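Local coordinates for SspB protein (Streptomyces clavuligerus, PDB 6JUF) that acts in the SspABCD–SspE bacterial defence system, which senses DNA phosphorothioation to resist phage, probably as a metal-dependent DNase, at residues B[112-117]-B[266-271]; B[234-239]-B[312-317]; B[241-246]-B[304-309]. All blocks are in the same frame, centred on the assembly; numbering follows the deposited sequence.

Contact 1: residues B[112-117]-B[266-271]; sequences LLHWWL and RAFRIR
Trp-115 meets two neighbours in the other segment, Ala-267 and Phe-268, and it meets them differently. The methyl of Ala-267 lies near the plane of the indole, at the outer edge of its benzo part: CB is 3.7 Å from Trp-115 CZ3 and equally close to Trp-115 CE3. Phe-268 presents the far end of its ring to the base of the tryptophan, with CZ 3.9 Å from Trp-115 CB and 4.0 Å from Trp-115 CE3. The two side chains cross at about a right angle, and their rings make an oblique pair: the Phe-268 ring and the six-membered ring of Trp-115 have centroids 5.7 Å apart and planes inclined at 49°. His-114 lies alongside Phe-268, the two side chains sliding past each other in opposite directions. A chi1 of 178° sets Trp-115 CG anti to the backbone N, beside the carbonyl carbon.

Helix 264-268 ends within this contact. Arg-269 leaves helical geometry with positive phi, and Arg-271 is already the N-cap of helix 272-285, so 269-271 forms a tight turn between two helices. Together with helix 231-243 and the three-stranded sheet of 250-253, 289-293 and 298-302, this order is consistent with a winged-helix fold.

The turn is tied back by its own side chain: Arg-269 NE donates to Arg-266 O at 2.8 Å, with the acceptor in the guanidinium plane and the donor on a carbonyl lone pair. The other two guanidinium nitrogens bond to Ser-141 OG and Phe-135 O, so NE, NH1 and NH2 each have a hydrogen-bond partner. Further out, Ala-237 of helix 231-243 touches both Trp-115 and Phe-268, and the buried Trp-115 NE1 bonds to Asp-240 OD2.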
loop_
_atom_site.group_PDB
_atom_site.type_symbol
_atom_site.label_atom_id
_atom_site.label_comp_id
_atom_site.label_asym_id
_atom_site.label_seq_id
_atom_site.Cartn_x
_atom_site.Cartn_y
_atom_site.Cartn_z
ATOM N N LEU B 112 3.830 10.176 -8.907
ATOM C CA LEU B 112 3.582 11.603 -8.719
ATOM C C LEU B 112 4.146 12.126 -7.405
ATOM O O LEU B 112 4.838 13.138 -7.334
ATOM C CB LEU B 112 2.066 11.914 -8.802
ATOM C CG LEU B 112 1.649 13.360 -8.694
ATOM C CD1 LEU B 112 2.262 14.213 -9.813
ATOM C CD2 LEU B 112 0.138 13.394 -8.715
ATOM N N LEU B 113 3.805 11.387 -6.349
ATOM C CA LEU B 113 4.293 11.740 -5.001
ATOM C C LEU B 113 5.814 11.715 -4.935
ATOM O O LEU B 113 6.428 12.584 -4.331
ATOM C CB LEU B 113 3.660 10.846 -3.919
ATOM C CG LEU B 113 2.192 11.264 -3.579
ATOM C CD1 LEU B 113 1.521 10.092 -2.854
ATOM C CD2 LEU B 113 2.148 12.548 -2.766
ATOM N N HIS B 114 6.426 10.704 -5.591
ATOM C CA HIS B 114 7.880 10.599 -5.671
ATOM C C HIS B 114 8.473 11.829 -6.357
ATOM O O HIS B 114 9.427 12.450 -5.871
ATOM C CB HIS B 114 8.256 9.283 -6.390
ATOM C CG HIS B 114 9.710 9.159 -6.640
ATOM N ND1 HIS B 114 10.282 9.231 -7.894
ATOM C CD2 HIS B 114 10.743 8.958 -5.744
ATOM C CE1 HIS B 114 11.631 9.066 -7.752
ATOM N NE2 HIS B 114 11.896 8.942 -6.441
ATOM N N TRP B 115 7.833 12.249 -7.455
ATOM C CA TRP B 115 8.242 13.462 -8.151
ATOM C C TRP B 115 8.146 14.680 -7.209
ATOM O O TRP B 115 9.069 15.503 -7.122
ATOM C CB TRP B 115 7.339 13.639 -9.385
ATOM C CG TRP B 115 7.675 14.921 -10.149
ATOM C CD1 TRP B 115 6.926 16.113 -10.194
ATOM C CD2 TRP B 115 8.900 15.196 -10.940
ATOM N NE1 TRP B 115 7.544 17.047 -10.962
ATOM C CE2 TRP B 115 8.742 16.552 -11.471
ATOM C CE3 TRP B 115 10.024 14.432 -11.314
ATOM C CZ2 TRP B 115 9.727 17.160 -12.237
ATOM C CZ3 TRP B 115 10.995 15.074 -12.092
ATOM C CH2 TRP B 115 10.835 16.418 -12.526
ATOM N N TRP B 116 7.040 14.746 -6.428
ATOM C CA TRP B 116 6.881 15.882 -5.518
ATOM C C TRP B 116 7.881 15.906 -4.401
ATOM O O TRP B 116 8.365 16.963 -4.025
ATOM C CB TRP B 116 5.485 15.952 -4.937
ATOM C CG TRP B 116 4.448 16.355 -5.977
ATOM C CD1 TRP B 116 4.670 16.870 -7.287
ATOM C CD2 TRP B 116 2.988 16.314 -5.820
ATOM N NE1 TRP B 116 3.461 17.113 -7.917
ATOM C CE2 TRP B 116 2.412 16.784 -7.105
ATOM C CE3 TRP B 116 2.126 15.900 -4.813
ATOM C CZ2 TRP B 116 1.015 16.870 -7.304
ATOM C CZ3 TRP B 116 0.749 16.003 -5.016
ATOM C CH2 TRP B 116 0.189 16.440 -6.255
ATOM N N LEU B 117 8.298 14.706 -3.958
ATOM C CA LEU B 117 9.277 14.606 -2.867
ATOM C C LEU B 117 10.641 15.212 -3.339
ATOM O O LEU B 117 11.312 15.889 -2.599
ATOM C CB LEU B 117 9.478 13.145 -2.442
ATOM C CG LEU B 117 10.517 12.884 -1.335
ATOM C CD1 LEU B 117 10.205 13.664 -0.005
ATOM C CD2 LEU B 117 10.638 11.405 -1.045
ATOM N N ARG B 266 16.406 11.165 -14.481
ATOM C CA ARG B 266 17.055 10.726 -13.237
ATOM C C ARG B 266 16.038 10.483 -12.115
ATOM O O ARG B 266 16.317 9.666 -11.231
ATOM C CB ARG B 266 18.118 11.726 -12.790
ATOM C CG ARG B 266 19.494 11.506 -13.433
ATOM C CD ARG B 266 20.357 11.012 -12.260
ATOM N NE ARG B 266 21.700 11.322 -12.567
ATOM C CZ ARG B 266 22.695 11.237 -11.752
ATOM N NH1 ARG B 266 22.531 10.777 -10.480
ATOM N NH2 ARG B 266 23.857 11.535 -12.251
ATOM N N ALA B 267 14.898 11.158 -12.142
ATOM C CA ALA B 267 13.948 10.990 -11.033
ATOM C C ALA B 267 13.204 9.659 -11.169
ATOM O O ALA B 267 12.998 8.941 -10.196
ATOM C CB ALA B 267 12.905 12.143 -10.978
ATOM N N PHE B 268 12.831 9.346 -12.384
ATOM C CA PHE B 268 12.062 8.124 -12.651
ATOM C C PHE B 268 12.936 6.973 -13.128
ATOM O O PHE B 268 12.423 5.867 -13.320
ATOM C CB PHE B 268 10.922 8.371 -13.663
ATOM C CG PHE B 268 9.918 9.439 -13.230
ATOM C CD1 PHE B 268 9.530 9.551 -11.878
ATOM C CD2 PHE B 268 9.262 10.202 -14.174
ATOM C CE1 PHE B 268 8.526 10.459 -11.485
ATOM C CE2 PHE B 268 8.255 11.115 -13.795
ATOM C CZ PHE B 268 7.870 11.218 -12.453
ATOM N N ARG B 269 14.206 7.244 -13.398
ATOM C CA ARG B 269 15.169 6.245 -13.883
ATOM C C ARG B 269 14.632 5.626 -15.176
ATOM O O ARG B 269 14.449 4.403 -15.285
ATOM C CB ARG B 269 15.575 5.243 -12.762
ATOM C CG ARG B 269 16.401 5.904 -11.634
ATOM C CD ARG B 269 17.475 6.844 -12.198
ATOM N NE ARG B 269 18.251 7.588 -11.177
ATOM C CZ ARG B 269 19.374 7.136 -10.644
ATOM N NH1 ARG B 269 19.823 5.927 -11.016
ATOM N NH2 ARG B 269 20.018 7.860 -9.728
ATOM N N ILE B 270 14.283 6.495 -16.117
ATOM C CA ILE B 270 13.834 6.084 -17.467
ATOM C C ILE B 270 14.757 6.663 -18.522
ATOM O O ILE B 270 15.406 7.676 -18.294
ATOM C CB ILE B 270 12.363 6.483 -17.724
ATOM C CG1 ILE B 270 12.190 8.019 -17.552
ATOM C CG2 ILE B 270 11.473 5.629 -16.784
ATOM C CD1 ILE B 270 10.782 8.515 -17.895
ATOM N N ARG B 271 14.837 5.962 -19.659
ATOM C CA ARG B 271 15.696 6.345 -20.774
ATOM C C ARG B 271 15.113 7.474 -21.623
ATOM O O ARG B 271 13.906 7.667 -21.629
ATOM C CB ARG B 271 15.931 5.115 -21.650
ATOM C CG ARG B 271 16.695 4.042 -20.905
ATOM C CD ARG B 271 17.284 2.997 -21.833
ATOM N NE ARG B 271 17.390 1.690 -21.166
ATOM C CZ ARG B 271 18.174 1.402 -20.123
ATOM N NH1 ARG B 271 18.960 2.323 -19.565
ATOM N NH2 ARG B 271 18.168 0.174 -19.620
#

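Contact 2: residues B[234-239]-B[312-317]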
loop_
_atom_site.group_PDB
_atom_site.type_symbol
_atom_site.label_atom_id
_atom_site.label_comp_id
_atom_site.label_asym_id
_atom_site.label_seq_id
_atom_site.Cartn_x
_atom_site.Cartn_y
_atom_site.Cartn_z
ATOM N N ILE B 234 4.770 11.197 -16.850
ATOM C CA ILE B 234 6.040 11.591 -17.497
ATOM C C ILE B 234 5.931 12.999 -18.107
ATOM O O ILE B 234 6.745 13.890 -17.837
ATOM C CB ILE B 234 6.507 10.546 -18.521
ATOM C CG1 ILE B 234 6.820 9.203 -17.805
ATOM C CG2 ILE B 234 7.747 11.044 -19.256
ATOM C CD1 ILE B 234 6.958 7.988 -18.750
ATOM N N ALA B 235 4.890 13.198 -18.943
ATOM C CA ALA B 235 4.725 14.501 -19.612
ATOM C C ALA B 235 4.514 15.664 -18.631
ATOM O O ALA B 235 5.099 16.746 -18.767
ATOM C CB ALA B 235 3.588 14.405 -20.633
ATOM N N TYR B 236 3.684 15.420 -17.604
ATOM C CA TYR B 236 3.493 16.433 -16.577
ATOM C C TYR B 236 4.874 16.816 -15.938
ATOM O O TYR B 236 5.180 17.978 -15.736
ATOM C CB TYR B 236 2.519 15.896 -15.489
ATOM C CG TYR B 236 2.755 16.580 -14.128
ATOM C CD1 TYR B 236 2.280 17.835 -13.876
ATOM C CD2 TYR B 236 3.496 15.911 -13.120
ATOM C CE1 TYR B 236 2.519 18.462 -12.638
ATOM C CE2 TYR B 236 3.737 16.505 -11.892
ATOM C CZ TYR B 236 3.267 17.809 -11.671
ATOM O OH TYR B 236 3.537 18.400 -10.475
ATOM N N ALA B 237 5.649 15.769 -15.597
ATOM C CA ALA B 237 6.931 16.014 -14.950
ATOM C C ALA B 237 7.897 16.785 -15.814
ATOM O O ALA B 237 8.584 17.710 -15.342
ATOM C CB ALA B 237 7.539 14.695 -14.469
ATOM N N CYS B 238 7.883 16.458 -17.127
ATOM C CA CYS B 238 8.711 17.209 -18.077
ATOM C C CYS B 238 8.370 18.712 -18.129
ATOM O O CYS B 238 9.232 19.576 -18.076
ATOM C CB CYS B 238 8.623 16.572 -19.473
ATOM S SG CYS B 238 9.385 14.944 -19.598
ATOM N N LEU B 239 7.061 18.981 -18.217
ATOM C CA LEU B 239 6.567 20.363 -18.275
ATOM C C LEU B 239 6.755 21.096 -16.955
ATOM O O LEU B 239 7.146 22.280 -16.940
ATOM C CB LEU B 239 5.112 20.358 -18.718
ATOM C CG LEU B 239 4.866 20.011 -20.188
ATOM C CD1 LEU B 239 3.395 19.514 -20.340
ATOM C CD2 LEU B 239 5.174 21.160 -21.146
ATOM N N ASP B 312 -2.871 20.789 -17.023
ATOM C CA ASP B 312 -3.882 20.221 -17.937
ATOM C C ASP B 312 -3.611 18.745 -18.149
ATOM O O ASP B 312 -4.530 17.927 -18.077
ATOM C CB ASP B 312 -3.902 20.934 -19.289
ATOM C CG ASP B 312 -4.403 22.372 -19.200
ATOM O OD1 ASP B 312 -5.081 22.687 -18.192
ATOM O OD2 ASP B 312 -4.072 23.180 -20.104
ATOM N N VAL B 313 -2.370 18.405 -18.465
ATOM C CA VAL B 313 -2.004 17.030 -18.795
ATOM C C VAL B 313 -2.217 16.147 -17.545
ATOM O O VAL B 313 -2.772 15.061 -17.614
ATOM C CB VAL B 313 -0.511 16.984 -19.190
ATOM C CG1 VAL B 313 0.053 15.561 -19.236
ATOM C CG2 VAL B 313 -0.306 17.633 -20.552
ATOM N N LEU B 314 -1.811 16.625 -16.392
ATOM C CA LEU B 314 -1.960 15.842 -15.165
ATOM C C LEU B 314 -3.447 15.687 -14.770
ATOM O O LEU B 314 -3.860 14.632 -14.427
ATOM C CB LEU B 314 -1.193 16.489 -14.000
ATOM C CG LEU B 314 -1.241 15.746 -12.663
ATOM C CD1 LEU B 314 -0.766 14.295 -12.806
ATOM C CD2 LEU B 314 -0.376 16.451 -11.615
ATOM N N ASP B 315 -4.244 16.738 -14.865
ATOM C CA ASP B 315 -5.635 16.617 -14.521
ATOM C C ASP B 315 -6.325 15.673 -15.488
ATOM O O ASP B 315 -7.244 14.936 -15.064
ATOM C CB ASP B 315 -6.293 17.983 -14.515
ATOM C CG ASP B 315 -7.540 18.033 -13.623
ATOM O OD1 ASP B 315 -7.564 17.262 -12.630
ATOM O OD2 ASP B 315 -8.425 18.855 -13.865
ATOM N N GLU B 316 -5.925 15.660 -16.751
ATOM C CA GLU B 316 -6.526 14.723 -17.699
ATOM C C GLU B 316 -6.304 13.286 -17.273
ATOM O O GLU B 316 -7.177 12.419 -17.433
ATOM C CB GLU B 316 -5.933 14.936 -19.052
ATOM C CG GLU B 316 -6.466 16.211 -19.661
ATOM C CD GLU B 316 -5.632 16.664 -20.809
ATOM O OE1 GLU B 316 -4.994 15.784 -21.401
ATOM O OE2 GLU B 316 -5.684 17.876 -21.155
ATOM N N GLN B 317 -5.121 13.006 -16.742
ATOM C CA GLN B 317 -4.794 11.697 -16.283
ATOM C C GLN B 317 -5.735 11.221 -15.186
ATOM O O GLN B 317 -5.923 10.028 -14.999
ATOM C CB GLN B 317 -3.351 11.730 -15.750
ATOM C CG GLN B 317 -2.839 10.408 -15.132
ATOM C CD GLN B 317 -2.821 9.202 -16.078
ATOM O OE1 GLN B 317 -2.843 9.332 -17.282
ATOM N NE2 GLN B 317 -2.702 7.979 -15.482
#
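Tyr-236 turns one face of its ring to Leu-314, whose CD2 methyl sits over the centre of that face. The CD2 to ring-centroid distance is 3.7 Å and the line runs 12° off the normal, which meets the geometry of a CH-pi contact. The side chains cross obliquely: Leu-314 CB lies against the near part of the ring, 3.7 Å from Tyr-236 CD1, while its CD2 reaches over the middle. A chi1 of 154° puts Tyr-236 CG anti to the backbone N, beside the carbonyl carbon. At the far end of the ring, the OH is bonded to Trp-116 NE1.

Val-313 divides its two methyls between separate partners. CG1 faces Ala-235, 4.0 Å from its CB, whereas CG2 lies 4.2 Å from Leu-239 CD1, the valine and leucine crossing at about a right angle. No hydrogen bond passes between the segments, and all five touching residues are buried.

Local axes approach to 8.7 Å, with N-to-C directions at 158°. This is the geometry of a nearly antiparallel helix pair, here joining helix 231-243, apparently the first helix of a winged-helix unit, to helix 306-317, which follows its three-stranded sheet.

Contact 3: residues B[241-246]-B[304-309]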
loop_
_atom_site.group_PDB
_atom_site.type_symbol
_atom_site.label_atom_id
_atom_site.label_comp_id
_atom_site.label_asym_id
_atom_site.label_seq_id
_atom_site.Cartn_x
_atom_site.Cartn_y
_atom_site.Cartn_z
ATOM N N TYR B 241 9.101 20.403 -14.845
ATOM C CA TYR B 241 10.546 20.662 -14.784
ATOM C C TYR B 241 10.900 21.946 -15.555
ATOM O O TYR B 241 11.606 22.826 -15.059
ATOM C CB TYR B 241 11.348 19.453 -15.278
ATOM C CG TYR B 241 12.821 19.677 -15.102
ATOM C CD1 TYR B 241 13.416 19.483 -13.818
ATOM C CD2 TYR B 241 13.628 20.119 -16.142
ATOM C CE1 TYR B 241 14.779 19.730 -13.666
ATOM C CE2 TYR B 241 14.980 20.383 -15.963
ATOM C CZ TYR B 241 15.541 20.173 -14.721
ATOM O OH TYR B 241 16.856 20.426 -14.510
ATOM N N ALA B 242 10.390 22.048 -16.791
ATOM C CA ALA B 242 10.610 23.224 -17.606
ATOM C C ALA B 242 10.139 24.504 -16.905
ATOM O O ALA B 242 10.779 25.551 -16.978
ATOM C CB ALA B 242 9.933 23.035 -18.956
ATOM N N ALA B 243 8.989 24.391 -16.230
ATOM C CA ALA B 243 8.358 25.486 -15.507
ATOM C C ALA B 243 9.209 26.099 -14.376
ATOM O O ALA B 243 8.952 27.195 -13.958
ATOM C CB ALA B 243 6.998 25.065 -14.984
ATOM N N ARG B 244 10.192 25.346 -13.900
ATOM C CA ARG B 244 11.093 25.848 -12.895
ATOM C C ARG B 244 11.824 27.086 -13.403
ATOM O O ARG B 244 12.166 27.924 -12.607
ATOM C CB ARG B 244 12.128 24.770 -12.545
ATOM C CG ARG B 244 11.501 23.569 -11.886
ATOM C CD ARG B 244 12.614 22.559 -11.577
ATOM N NE ARG B 244 12.067 21.305 -10.997
ATOM C CZ ARG B 244 12.775 20.402 -10.332
ATOM N NH1 ARG B 244 14.120 20.500 -10.173
ATOM N NH2 ARG B 244 12.119 19.330 -9.822
ATOM N N THR B 245 12.035 27.197 -14.715
ATOM C CA THR B 245 12.881 28.277 -15.240
ATOM C C THR B 245 12.131 29.141 -16.261
ATOM O O THR B 245 12.619 30.181 -16.687
ATOM C CB THR B 245 14.200 27.758 -15.843
ATOM O OG1 THR B 245 13.907 26.807 -16.869
ATOM C CG2 THR B 245 15.065 27.100 -14.791
ATOM N N THR B 246 10.936 28.730 -16.673
ATOM C CA THR B 246 10.187 29.638 -17.558
ATOM C C THR B 246 8.690 29.615 -17.376
ATOM O O THR B 246 8.107 28.580 -17.058
ATOM C CB THR B 246 10.551 29.481 -19.048
ATOM O OG1 THR B 246 9.862 30.492 -19.809
ATOM C CG2 THR B 246 10.214 28.127 -19.594
ATOM N N SER B 304 2.701 27.909 -24.830
ATOM C CA SER B 304 2.349 28.766 -23.704
ATOM C C SER B 304 3.012 28.243 -22.463
ATOM O O SER B 304 3.775 27.271 -22.543
ATOM C CB SER B 304 0.814 28.919 -23.524
ATOM O OG SER B 304 0.191 27.687 -23.150
ATOM N N GLY B 305 2.813 28.915 -21.333
ATOM C CA GLY B 305 3.542 28.622 -20.092
ATOM C C GLY B 305 3.455 27.148 -19.741
ATOM O O GLY B 305 2.361 26.575 -19.699
ATOM N N PRO B 306 4.576 26.530 -19.412
ATOM C CA PRO B 306 4.530 25.079 -19.203
ATOM C C PRO B 306 3.871 24.616 -17.901
ATOM O O PRO B 306 3.408 23.444 -17.833
ATOM C CB PRO B 306 5.996 24.661 -19.235
ATOM C CG PRO B 306 6.735 25.913 -18.840
ATOM C CD PRO B 306 5.949 27.031 -19.496
ATOM N N PHE B 307 3.863 25.428 -16.870
ATOM C CA PHE B 307 3.212 25.015 -15.648
ATOM C C PHE B 307 1.730 24.743 -15.846
ATOM O O PHE B 307 1.225 23.700 -15.359
ATOM C CB PHE B 307 3.419 26.054 -14.550
ATOM C CG PHE B 307 2.935 25.603 -13.210
ATOM C CD1 PHE B 307 3.799 24.882 -12.394
ATOM C CD2 PHE B 307 1.632 25.872 -12.787
ATOM C CE1 PHE B 307 3.393 24.454 -11.124
ATOM C CE2 PHE B 307 1.192 25.494 -11.517
ATOM C CZ PHE B 307 2.077 24.763 -10.682
ATOM N N ASP B 308 1.001 25.642 -16.536
ATOM C CA ASP B 308 -0.437 25.435 -16.703
ATOM C C ASP B 308 -0.656 24.232 -17.595
ATOM O O ASP B 308 -1.669 23.474 -17.419
ATOM C CB ASP B 308 -1.142 26.690 -17.296
ATOM C CG ASP B 308 -1.231 27.838 -16.293
ATOM O OD1 ASP B 308 -1.072 27.615 -15.070
ATOM O OD2 ASP B 308 -1.459 28.986 -16.717
ATOM N N LEU B 309 0.208 24.058 -18.587
ATOM C CA LEU B 309 0.042 22.911 -19.495
ATOM C C LEU B 309 0.317 21.611 -18.736
ATOM O O LEU B 309 -0.349 20.617 -18.949
ATOM C CB LEU B 309 0.922 23.009 -20.756
ATOM C CG LEU B 309 0.537 24.225 -21.646
ATOM C CD1 LEU B 309 1.652 24.379 -22.685
ATOM C CD2 LEU B 309 -0.807 23.859 -22.271
HETATM O O HOH W 1 4.687 28.180 -16.437
#
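Ala-243 and Pro-306 make the tight part of this contact, with Phe-307 beside them. The proline ring points its CG at the last part of helix 231-243, 3.7 Å from Ala-243 CA and 4.0 Å from Ala-243 CB. The same CG packs against the carbonyl oxygen Thr-246 O at 3.5 Å, the shortest approach between the segments. The alanine methyl sits 3.7 Å from Phe-307 CB. With chi1 at -172°, Phe-307 CG stands beside the carbonyl carbon, and the ring beyond it meets that methyl at its edge, near its plane. The CA atoms of Ala-243 and Phe-307 are 5.2 Å apart.

Only the side chain of Thr-246 and the water-bridged side are loose. Thr-246 CG2 stands 4.2 Å from Pro-306 CG, the two side chains crossing at about a right angle, and OG1 is used elsewhere, on Asn-248 N. A water bridges the two segments: it accepts from Phe-307 N at 2.9 Å and gives a weak, 3.5 Å bond to Thr-246 O. Thr-246 and Phe-307 are partly exposed while Pro-306 and Ala-242 are buried; Ala-243, though partly exposed, is well covered by the other segment.

The two helix ends that meet explain this pattern. Gly-305 is the N-cap of helix 306-317, placing Pro-306 and Phe-307 in its first turn, where backbone N-H groups have no carbonyl of a preceding helical turn to bond to; proline lacks an N-H altogether, and the water takes up that of Phe-307. Near the end of helix 231-243, Thr-245 N and Thr-246 N both bond to Ala-242 O.

With no direct hydrogen bond across it, the contact rests on the fit of small apolar groups, and its polar link runs through a water, weakly bonded on one side.

Helix 231-243 supplies a segment to contacts 2 and 3 and packs against contact 1. Its middle packs nearly antiparallel to helix 306-317 in contact 2, and its end meets the start of that same helix in contact 3, about 11 Å away between centres; along the chain, contact 3 is nested within the loop closed by contact 2. Contact 1, centred about 13 Å from contact 2 and about 17 Å from contact 3, brings in helix 107-118 from much earlier in the sequence, and its segments alternate with those of the other two. Trp-115 touches residues of both, including Ala-237 and Tyr-241. The apparent winged-helix unit is thereby packed against the preceding part of the DUF4007 region, away from the magnesium-binding Glu-18.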